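Local coordinates for protein GCN5-related N-acetyltransferase (Kribbella flavida, PDB 4MY0) that binds acetyl-coenzyme A and, as a member of the GCN5-related N-acetyltransferase family, probably transfers the acetyl group to amines, perhaps those of aminoglycosides, at residues Asp43-Glu46 with Phe47-Gly51; Ala359-Ala363 with Gly364-Gly368; Arg375-Asp378 with Thr379-Gly383. All coordinates share one frame; numbering follows the deposited sequence.

Interaction 1 of 3, residues Asp43-Glu46 with Phe47-Gly51; sequences DAVE and FVHDG
The carboxylate of E46 lies over one face of the F47 ring in the last turns of a helix. The two side chains run side by side, their planes 35° apart, and OE2 of E46 comes to 3.6 Å from CE2 of F47. E46 reaches there with CG anti to its backbone N (chi1 154°) and a bend at chi2 that folds the acid back over its neighbour. At the rim of the same ring, the carbonyl O of D43 meets CD2 of F47 at 3.1 Å, near the ring plane, where the slightly positive aromatic hydrogens suit an oxygen. V45 and H49, one turn apart, lie alongside each other, CG1 of V45 touching CD2 of H49 at 3.4 Å.

Behind these contacts stands the helical backbone. V48 N donates to A44 O (2.9 Å) and H49 N to V45 O (2.9 Å), whereas the bond from D50 N to E46 O is weak where D50 leaves helical geometry. G51, whose positive phi glycine tolerates, is the C' residue of a Schellman motif, with R52 N turned back to F47 O and G51 N, weakly, to V48 O. R52 also forms salt bridges with E46 OE1 and D50 OD2, so its positive charge probably offsets two carboxylates at the negative end of the helix. An alanine in place of E46 would remove the carboxylate from one face of the F47 ring and would probably leave R52 with one salt bridge fewer.

D43 OD1 forms a salt bridge with K194. A44, F47 and V48 pack on F53 of strand 53-58, F47 meets W69 of strand 61-75 edge-to-face, and A44 and V45 rest on L18 of helix 18-26, so helix 34-49 is seated within the N-terminal acetyltransferase domain.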
loop_
_atom_site.group_PDB
_atom_site.type_symbol
_atom_site.label_atom_id
_atom_site.label_comp_id
_atom_site.label_asym_id
_atom_site.label_seq_id
_atom_site.Cartn_x
_atom_site.Cartn_y
_atom_site.Cartn_z
ATOM N N ASP C 43 36.702 -10.196 -1.281
ATOM C CA ASP C 43 36.907 -8.754 -1.373
ATOM C C ASP C 43 37.696 -8.213 -0.175
ATOM O O ASP C 43 38.559 -7.345 -0.326
ATOM C CB ASP C 43 35.567 -8.019 -1.498
ATOM C CG ASP C 43 35.129 -7.840 -2.945
ATOM O OD1 ASP C 43 35.522 -6.818 -3.559
ATOM O OD2 ASP C 43 34.397 -8.715 -3.467
ATOM N N ALA C 44 37.407 -8.739 1.012
ATOM C CA ALA C 44 38.041 -8.249 2.241
ATOM C C ALA C 44 39.561 -8.503 2.255
ATOM O O ALA C 44 40.333 -7.674 2.735
ATOM C CB ALA C 44 37.374 -8.876 3.465
ATOM N N VAL C 45 39.977 -9.651 1.727
ATOM C CA VAL C 45 41.396 -10.031 1.698
ATOM C C VAL C 45 42.270 -8.981 0.988
ATOM O O VAL C 45 43.343 -8.620 1.488
ATOM C CB VAL C 45 41.591 -11.436 1.085
ATOM C CG1 VAL C 45 43.056 -11.704 0.758
ATOM C CG2 VAL C 45 41.061 -12.503 2.037
ATOM N N GLU C 46 41.789 -8.492 -0.157
ATOM C CA GLU C 46 42.425 -7.402 -0.894
ATOM C C GLU C 46 42.706 -6.222 0.044
ATOM O O GLU C 46 43.830 -5.717 0.101
ATOM C CB GLU C 46 41.528 -6.981 -2.073
ATOM C CG GLU C 46 41.680 -5.525 -2.558
ATOM C CD GLU C 46 40.331 -4.809 -2.807
ATOM O OE1 GLU C 46 40.335 -3.562 -2.980
ATOM O OE2 GLU C 46 39.275 -5.490 -2.826
ATOM N N PHE C 47 41.689 -5.803 0.794
ATOM C CA PHE C 47 41.835 -4.705 1.743
ATOM C C PHE C 47 42.875 -5.019 2.821
ATOM O O PHE C 47 43.677 -4.156 3.190
ATOM C CB PHE C 47 40.494 -4.406 2.413
ATOM C CG PHE C 47 39.495 -3.711 1.517
ATOM C CD1 PHE C 47 39.434 -2.322 1.467
ATOM C CD2 PHE C 47 38.597 -4.446 0.750
ATOM C CE1 PHE C 47 38.494 -1.672 0.648
ATOM C CE2 PHE C 47 37.664 -3.806 -0.070
ATOM C CZ PHE C 47 37.610 -2.416 -0.116
ATOM N N VAL C 48 42.845 -6.251 3.330
ATOM C CA VAL C 48 43.762 -6.685 4.385
ATOM C C VAL C 48 45.211 -6.587 3.911
ATOM O O VAL C 48 46.086 -6.074 4.616
ATOM C CB VAL C 48 43.443 -8.134 4.840
ATOM C CG1 VAL C 48 44.664 -8.818 5.456
ATOM C CG2 VAL C 48 42.264 -8.143 5.812
ATOM N N HIS C 49 45.453 -7.054 2.695
ATOM C CA HIS C 49 46.810 -7.116 2.186
ATOM C C HIS C 49 47.382 -5.756 1.793
ATOM O O HIS C 49 48.596 -5.598 1.738
ATOM C CB HIS C 49 46.911 -8.130 1.043
ATOM C CG HIS C 49 46.775 -9.550 1.499
ATOM N ND1 HIS C 49 47.191 -9.972 2.745
ATOM C CD2 HIS C 49 46.260 -10.640 0.886
ATOM C CE1 HIS C 49 46.944 -11.263 2.877
ATOM N NE2 HIS C 49 46.378 -11.692 1.763
ATOM N N ASP C 50 46.526 -4.768 1.554
ATOM C CA ASP C 50 47.023 -3.448 1.172
ATOM C C ASP C 50 47.015 -2.463 2.348
ATOM O O ASP C 50 47.248 -1.269 2.164
ATOM C CB ASP C 50 46.241 -2.889 -0.028
ATOM C CG ASP C 50 46.997 -1.772 -0.765
ATOM O OD1 ASP C 50 48.254 -1.771 -0.747
ATOM O OD2 ASP C 50 46.327 -0.899 -1.371
ATOM N N GLY C 51 46.762 -2.963 3.558
ATOM C CA GLY C 51 46.788 -2.125 4.748
ATOM C C GLY C 51 45.607 -1.168 4.796
ATOM O O GLY C 51 45.694 -0.068 5.354
#

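Interaction 2 of 3, residues Ala359-Ala363 with Gly364-Gly368; sequences ALRTA and GLVTG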
loop_
_atom_site.group_PDB
_atom_site.type_symbol
_atom_site.label_atom_id
_atom_site.label_comp_id
_atom_site.label_asym_id
_atom_site.label_seq_id
_atom_site.Cartn_x
_atom_site.Cartn_y
_atom_site.Cartn_z
ATOM N N ALA C 359 25.359 29.808 2.277
ATOM C CA ALA C 359 24.857 28.670 3.043
ATOM C C ALA C 359 25.775 28.285 4.197
ATOM O O ALA C 359 25.299 27.895 5.270
ATOM C CB ALA C 359 24.623 27.465 2.130
ATOM N N LEU C 360 27.087 28.364 3.970
ATOM C CA LEU C 360 28.061 28.003 4.998
ATOM C C LEU C 360 28.038 28.983 6.167
ATOM O O LEU C 360 28.278 28.605 7.322
ATOM C CB LEU C 360 29.472 27.957 4.410
ATOM C CG LEU C 360 29.684 26.930 3.306
ATOM C CD1 LEU C 360 31.115 26.968 2.840
ATOM C CD2 LEU C 360 29.320 25.549 3.817
ATOM N N ARG C 361 27.769 30.248 5.873
ATOM C CA ARG C 361 27.713 31.243 6.929
ATOM C C ARG C 361 26.436 31.057 7.737
ATOM O O ARG C 361 26.465 31.082 8.961
ATOM C CB ARG C 361 27.776 32.653 6.352
ATOM C CG ARG C 361 29.126 33.015 5.787
ATOM C CD ARG C 361 29.211 34.515 5.516
ATOM N NE ARG C 361 30.503 34.880 4.937
ATOM C CZ ARG C 361 31.570 35.229 5.655
ATOM N NH1 ARG C 361 32.706 35.544 5.043
ATOM N NH2 ARG C 361 31.501 35.260 6.983
ATOM N N THR C 362 25.319 30.852 7.047
ATOM C CA THR C 362 24.051 30.590 7.731
ATOM C C THR C 362 24.118 29.302 8.556
ATOM O O THR C 362 23.569 29.234 9.639
ATOM C CB THR C 362 22.875 30.547 6.742
ATOM O OG1 THR C 362 22.810 31.796 6.043
ATOM C CG2 THR C 362 21.537 30.316 7.478
ATOM N N ALA C 363 24.820 28.289 8.060
ATOM C CA ALA C 363 24.987 27.059 8.827
ATOM C C ALA C 363 26.021 27.193 9.961
ATOM O O ALA C 363 26.181 26.272 10.763
ATOM C CB ALA C 363 25.360 25.920 7.908
ATOM N N GLY C 364 26.727 28.322 10.019
ATOM C CA GLY C 364 27.744 28.548 11.046
ATOM C C GLY C 364 29.074 27.817 10.822
ATOM O O GLY C 364 29.918 27.741 11.718
ATOM N N LEU C 365 29.271 27.275 9.624
ATOM C CA LEU C 365 30.449 26.446 9.348
ATOM C C LEU C 365 31.629 27.309 8.953
ATOM O O LEU C 365 32.778 26.863 8.919
ATOM C CB LEU C 365 30.138 25.452 8.224
ATOM C CG LEU C 365 29.648 24.072 8.665
ATOM C CD1 LEU C 365 28.903 24.142 9.973
ATOM C CD2 LEU C 365 28.811 23.421 7.581
ATOM N N VAL C 366 31.323 28.565 8.670
ATOM C CA VAL C 366 32.291 29.511 8.160
ATOM C C VAL C 366 32.008 30.858 8.838
ATOM O O VAL C 366 30.850 31.260 8.953
ATOM C CB VAL C 366 32.119 29.603 6.636
ATOM C CG1 VAL C 366 32.237 31.018 6.154
ATOM C CG2 VAL C 366 33.073 28.648 5.926
ATOM N N THR C 367 33.054 31.545 9.296
ATOM C CA THR C 367 32.877 32.766 10.092
ATOM C C THR C 367 33.917 33.846 9.733
ATOM O O THR C 367 35.032 33.526 9.325
ATOM C CB THR C 367 32.907 32.425 11.618
ATOM O OG1 THR C 367 32.097 33.343 12.352
ATOM C CG2 THR C 367 34.311 32.445 12.168
ATOM N N GLY C 368 33.538 35.117 9.851
ATOM C CA GLY C 368 34.455 36.223 9.611
ATOM C C GLY C 368 34.855 36.491 8.164
ATOM O O GLY C 368 34.307 35.903 7.224
HETATM O O HOH W 1 28.887 32.397 10.091
#
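R361 reaches across to clasp the carbonyl of G368 with both terminal nitrogens, and V366 lies against the arginine chain and over its guanidinium. NH1 of R361 lies 2.7 Å and NH2 2.9 Å from G368 O, an end-on, two-nitrogen grip on a single oxygen. That oxygen sits only 4° out of the guanidinium plane, so both N-H groups can address it at once. The arginine chain is extended from CG to NE (chi3 -179°), which lets it reach from the helix to the residue just past strand 366-367. NE is held separately by a salt bridge to D374, and the two attachments together fix the rotation of the guanidinium.

V366 points its side chain back at the helix. Its CG1 sits over the centre of the guanidinium face, 4.2 Å above the plane, and also meets CG of R361 at 3.7 Å. Its CB packs against CB of L360, 3.8 Å away, and its CG2 lies 4.0 Å from both CB and CD1 of L360. A branched, compact residue suits this place, one methyl serving the arginine and the other the leucine.

G364 makes the turn possible: its positive phi is easy for glycine, and a side chain there would strike A363 O. It is the C' residue of a Schellman motif, with L365 N bonded to L360 O at 2.8 Å and G364 N to R361 O. A water donates to both R361 O and V366 O, joining the two backbones where they diverge.

The chain thus passes from helix 357-362 into strand 366-367, at the edge, within this chain, of the five-stranded sheet of the sterol carrier protein-like domain. T367 pairs through its backbone with Q342 of strand 341-344, V366 packs on L341 and L343, and L360 lies against helix 345-352 and L265 of the second subunit.

Interaction 3 of 3, residues Arg375-Asp378 with Thr379-Gly383; sequences RLLD and TAFGG
L377 and F381, one helical turn apart, lie side by side and point the same way. CD2 of the leucine touches CE2 of the ring at 3.9 Å, while the carbonyl O of L377 meets the ring edge in its plane, 3.3 Å from CD2 of F381. The ring is placed there because CG stands anti to the carbonyl carbon (chi1 -69°), which swings it back along the helix. The same carbonyl accepts the backbone N of F381 at 3.1 Å in a nearly straight bond.

This is the C-terminal end of helix 371-380 in the sterol carrier protein-like domain, where the helix covers the β-sheet. L376 and L377 press on strand 302-309, with L377 and F381 also on L322 of strand 318-325, so apolar leucine and phenylalanine suit this sheet-facing side; F381 meets F296 edge-to-face.

T379 has a different orientation. With chi1 at 56° its OG1 lies between the backbone N and the carbonyl carbon, and it bends back to donate to L376 O at 3.2 Å. That oxygen also takes the N-H of A380 at 3.0 Å, so two donors share it. A small β-hydroxyl suits this role, finding a polar partner within its own helix. D378 has its partners elsewhere: OD1 accepts from L357 N, and OD2 forms a salt bridge with R183 of the second subunit, while T379 packs on P298 of that subunit.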
loop_
_atom_site.group_PDB
_atom_site.type_symbol
_atom_site.label_atom_id
_atom_site.label_comp_id
_atom_site.label_asym_id
_atom_site.label_seq_id
_atom_site.Cartn_x
_atom_site.Cartn_y
_atom_site.Cartn_z
ATOM N N ARG C 375 32.841 36.201 -2.765
ATOM C CA ARG C 375 32.592 36.173 -4.201
ATOM C C ARG C 375 33.716 35.481 -4.970
ATOM O O ARG C 375 33.452 34.682 -5.869
ATOM C CB ARG C 375 32.355 37.588 -4.734
ATOM C CG ARG C 375 30.955 38.107 -4.461
ATOM C CD ARG C 375 30.685 39.421 -5.179
ATOM N NE ARG C 375 31.346 40.545 -4.527
ATOM C CZ ARG C 375 30.831 41.219 -3.503
ATOM N NH1 ARG C 375 31.501 42.232 -2.968
ATOM N NH2 ARG C 375 29.646 40.879 -3.009
ATOM N N LEU C 376 34.963 35.787 -4.614
ATOM C CA LEU C 376 36.118 35.120 -5.220
ATOM C C LEU C 376 36.078 33.601 -4.987
ATOM O O LEU C 376 36.166 32.810 -5.931
ATOM C CB LEU C 376 37.434 35.702 -4.682
ATOM C CG LEU C 376 38.026 36.989 -5.276
ATOM C CD1 LEU C 376 37.229 37.519 -6.468
ATOM C CD2 LEU C 376 38.179 38.058 -4.207
ATOM N N LEU C 377 35.940 33.199 -3.730
ATOM C CA LEU C 377 35.861 31.781 -3.400
ATOM C C LEU C 377 34.700 31.079 -4.100
ATOM O O LEU C 377 34.841 29.944 -4.567
ATOM C CB LEU C 377 35.743 31.597 -1.890
ATOM C CG LEU C 377 36.995 31.943 -1.093
ATOM C CD1 LEU C 377 36.682 31.938 0.396
ATOM C CD2 LEU C 377 38.093 30.953 -1.414
ATOM N N ASP C 378 33.552 31.748 -4.166
ATOM C CA ASP C 378 32.367 31.151 -4.781
ATOM C C ASP C 378 32.626 30.749 -6.240
ATOM O O ASP C 378 32.357 29.611 -6.637
ATOM C CB ASP C 378 31.159 32.097 -4.673
ATOM C CG ASP C 378 30.262 31.789 -3.462
ATOM O OD1 ASP C 378 30.605 30.906 -2.644
ATOM O OD2 ASP C 378 29.206 32.443 -3.323
ATOM N N THR C 379 33.169 31.669 -7.033
ATOM C CA THR C 379 33.436 31.371 -8.446
ATOM C C THR C 379 34.605 30.396 -8.667
ATOM O O THR C 379 34.530 29.520 -9.527
ATOM C CB THR C 379 33.631 32.655 -9.279
ATOM O OG1 THR C 379 34.673 33.450 -8.704
ATOM C CG2 THR C 379 32.343 33.458 -9.295
ATOM N N ALA C 380 35.671 30.554 -7.887
ATOM C CA ALA C 380 36.799 29.617 -7.903
ATOM C C ALA C 380 36.351 28.157 -7.771
ATOM O O ALA C 380 36.694 27.310 -8.600
ATOM C CB ALA C 380 37.775 29.960 -6.783
ATOM N N PHE C 381 35.586 27.868 -6.723
ATOM C CA PHE C 381 35.138 26.503 -6.470
ATOM C C PHE C 381 33.837 26.187 -7.197
ATOM O O PHE C 381 33.274 25.103 -7.045
ATOM C CB PHE C 381 34.989 26.260 -4.965
ATOM C CG PHE C 381 36.304 26.242 -4.219
ATOM C CD1 PHE C 381 37.038 25.069 -4.113
ATOM C CD2 PHE C 381 36.806 27.401 -3.631
ATOM C CE1 PHE C 381 38.253 25.047 -3.421
ATOM C CE2 PHE C 381 38.015 27.386 -2.938
ATOM C CZ PHE C 381 38.738 26.206 -2.832
ATOM N N GLY C 382 33.362 27.137 -7.993
ATOM C CA GLY C 382 32.140 26.939 -8.749
ATOM C C GLY C 382 32.277 25.920 -9.865
ATOM O O GLY C 382 33.375 25.448 -10.161
ATOM N N GLY C 383 31.155 25.583 -10.493
ATOM C CA GLY C 383 31.161 24.635 -11.590
ATOM C C GLY C 383 29.986 23.700 -11.434
ATOM O O GLY C 383 29.061 23.992 -10.676
#

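Along the chain the three contacts come in series. Interaction 1 closes helix 34-49 in the N-terminal acetyltransferase domain, on the opposite side of the chain's centre from the other two, and its centre lies about 40 Å from that of interaction 2 and about 39 Å from that of interaction 3. Interactions 2 and 3 share the sterol carrier protein-like domain, with centres about 16 Å apart and nearest atoms about 7 Å apart, without touching. The next element after strand 366-367, at the edge of that domain's sheet within this chain, is helix 371-380. Interactions 2 and 3 both touch the second subunit, so this C-terminal region contributes to the assembly, whereas no other chain meets interaction 1.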